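Type IV secretion system protein DotB (PDB 6GEF) probably hydrolyses ATP as a hexameric ATPase of the GSP E family, serving a type IVb secretion system. Local coordinates at residues I57-V62 / V138-K143. Sequence-based numbering, arbitrary orientation.
Sequences IIKQGV and VYIQGK
In the six-stranded antiparallel sheet, strand 53-59, near Lys59, meets strand 128-140, near Ile140, across the intervening strand 143-153. Ile140 carries the contact, and its CD1 lies against the aliphatic chain of Lys59. CE of Lys59 comes to 3.5 Å from CD1 of Ile140, and CG of Lys59 is almost as near, at 3.6 Å from the same methyl. The lysine bends at chi3 (85°) and again at chi4, and this keeps its atoms from CG to NZ close to the methyl. Its NZ is hydrogen-bonded to O of Ile233 of the second subunit; the methylenes pack on Ile140 of their own chain while the amine reaches across the subunit interface. The other branch of Ile140 meets Gln60. CG2 of Ile140 sits 3.4 Å from OE1 of Gln60, a van der Waals contact. A looser touch joins CG2 of Val138 to CG of Lys59 at 4.4 Å. Both segments turn here. Lys59 to Val62 form a type II turn with Gly61 at positive phi. Ile140 to Lys143 form the type I' turn of the hairpin 128-140/143-153, closed by paired backbone bonds. Side chains meeting over a central strand are typical of packing on one face of an antiparallel sheet.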
loop_
_atom_site.group_PDB
_atom_site.type_symbol
_atom_site.label_atom_id
_atom_site.label_comp_id
_atom_site.label_asym_id
_atom_site.label_seq_id
_atom_site.Cartn_x
_atom_site.Cartn_y
_atom_site.Cartn_z
ATOM N N ILE A 57 -17.060 -37.914 -14.718
ATOM C CA ILE A 57 -17.742 -37.030 -13.802
ATOM C C ILE A 57 -18.639 -37.854 -12.915
ATOM O O ILE A 57 -19.518 -38.563 -13.406
ATOM C CB ILE A 57 -18.574 -35.945 -14.568
ATOM C CG1 ILE A 57 -17.708 -35.302 -15.648
ATOM C CG2 ILE A 57 -19.072 -34.898 -13.603
ATOM C CD1 ILE A 57 -18.407 -34.175 -16.362
ATOM N N ILE A 58 -18.445 -37.734 -11.613
ATOM C CA ILE A 58 -19.326 -38.330 -10.604
ATOM C C ILE A 58 -20.017 -37.196 -9.876
ATOM O O ILE A 58 -19.370 -36.414 -9.184
ATOM C CB ILE A 58 -18.552 -39.225 -9.630
ATOM C CG1 ILE A 58 -17.669 -40.229 -10.380
ATOM C CG2 ILE A 58 -19.495 -39.932 -8.693
ATOM C CD1 ILE A 58 -16.406 -39.664 -10.977
ATOM N N LYS A 59 -21.332 -37.105 -10.051
ATOM C CA LYS A 59 -22.147 -36.144 -9.301
ATOM C C LYS A 59 -23.422 -36.832 -8.854
ATOM O O LYS A 59 -23.953 -37.698 -9.543
ATOM C CB LYS A 59 -22.486 -34.919 -10.151
ATOM C CG LYS A 59 -23.045 -33.771 -9.355
ATOM C CD LYS A 59 -23.529 -32.653 -10.301
ATOM C CE LYS A 59 -24.950 -32.902 -10.788
ATOM N NZ LYS A 59 -25.725 -31.606 -10.798
ATOM N N GLN A 60 -23.910 -36.425 -7.683
ATOM C CA GLN A 60 -25.223 -36.855 -7.206
ATOM C C GLN A 60 -26.327 -36.554 -8.255
ATOM O O GLN A 60 -26.178 -35.602 -9.047
ATOM C CB GLN A 60 -25.569 -36.161 -5.909
ATOM C CG GLN A 60 -26.637 -36.862 -5.096
ATOM C CD GLN A 60 -28.070 -36.625 -5.619
ATOM O OE1 GLN A 60 -28.323 -35.776 -6.484
ATOM N NE2 GLN A 60 -28.985 -37.391 -5.115
ATOM N N GLY A 61 -27.308 -37.403 -8.312
ATOM C CA GLY A 61 -28.461 -37.170 -9.149
ATOM C C GLY A 61 -28.278 -37.501 -10.603
ATOM O O GLY A 61 -29.273 -37.491 -11.350
ATOM N N VAL A 62 -27.066 -37.821 -11.043
ATOM C CA VAL A 62 -26.840 -38.407 -12.361
ATOM C C VAL A 62 -25.944 -39.634 -12.198
ATOM O O VAL A 62 -25.160 -39.731 -11.248
ATOM C CB VAL A 62 -26.209 -37.394 -13.347
ATOM C CG1 VAL A 62 -24.743 -37.192 -13.037
ATOM C CG2 VAL A 62 -26.386 -37.863 -14.766
ATOM N N VAL A 138 -20.579 -28.747 -4.772
ATOM C CA VAL A 138 -21.773 -28.376 -5.518
ATOM C C VAL A 138 -22.968 -28.374 -4.569
ATOM O O VAL A 138 -22.880 -28.786 -3.401
ATOM C CB VAL A 138 -22.045 -29.359 -6.674
ATOM C CG1 VAL A 138 -20.903 -29.299 -7.685
ATOM C CG2 VAL A 138 -22.204 -30.779 -6.189
ATOM N N TYR A 139 -24.086 -27.866 -5.050
ATOM C CA TYR A 139 -25.319 -27.756 -4.274
ATOM C C TYR A 139 -26.436 -28.403 -5.051
ATOM O O TYR A 139 -26.755 -27.972 -6.177
ATOM C CB TYR A 139 -25.683 -26.286 -4.004
ATOM C CG TYR A 139 -26.599 -26.091 -2.835
ATOM C CD1 TYR A 139 -26.084 -26.040 -1.532
ATOM C CD2 TYR A 139 -27.972 -25.948 -3.009
ATOM C CE1 TYR A 139 -26.937 -25.867 -0.441
ATOM C CE2 TYR A 139 -28.818 -25.776 -1.909
ATOM C CZ TYR A 139 -28.281 -25.734 -0.637
ATOM O OH TYR A 139 -29.115 -25.553 0.430
ATOM N N ILE A 140 -27.012 -29.476 -4.496
ATOM C CA ILE A 140 -28.043 -30.257 -5.180
ATOM C C ILE A 140 -29.156 -30.553 -4.187
ATOM O O ILE A 140 -28.891 -30.827 -3.001
ATOM C CB ILE A 140 -27.444 -31.575 -5.718
ATOM C CG1 ILE A 140 -26.199 -31.322 -6.555
ATOM C CG2 ILE A 140 -28.510 -32.338 -6.526
ATOM C CD1 ILE A 140 -25.748 -32.476 -7.397
ATOM N N GLN A 141 -30.396 -30.475 -4.651
ATOM C CA GLN A 141 -31.566 -30.843 -3.839
ATOM C C GLN A 141 -31.477 -30.237 -2.441
ATOM O O GLN A 141 -31.796 -30.879 -1.445
ATOM C CB GLN A 141 -31.727 -32.393 -3.725
ATOM C CG GLN A 141 -31.688 -33.137 -5.035
ATOM C CD GLN A 141 -32.906 -32.974 -5.897
ATOM O OE1 GLN A 141 -33.806 -32.158 -5.640
ATOM N NE2 GLN A 141 -32.941 -33.759 -6.958
ATOM N N GLY A 142 -31.046 -28.994 -2.360
ATOM C CA GLY A 142 -31.070 -28.240 -1.130
ATOM C C GLY A 142 -29.925 -28.492 -0.172
ATOM O O GLY A 142 -29.961 -27.997 0.949
ATOM N N LYS A 143 -28.915 -29.231 -0.589
ATOM C CA LYS A 143 -27.831 -29.633 0.309
ATOM C C LYS A 143 -26.507 -29.601 -0.436
ATOM O O LYS A 143 -26.475 -29.758 -1.653
ATOM C CB LYS A 143 -28.052 -31.057 0.888
ATOM C CG LYS A 143 -29.368 -31.198 1.627
ATOM C CD LYS A 143 -29.302 -32.008 2.904
ATOM C CE LYS A 143 -30.613 -31.807 3.665
ATOM N NZ LYS A 143 -30.614 -32.371 5.054
#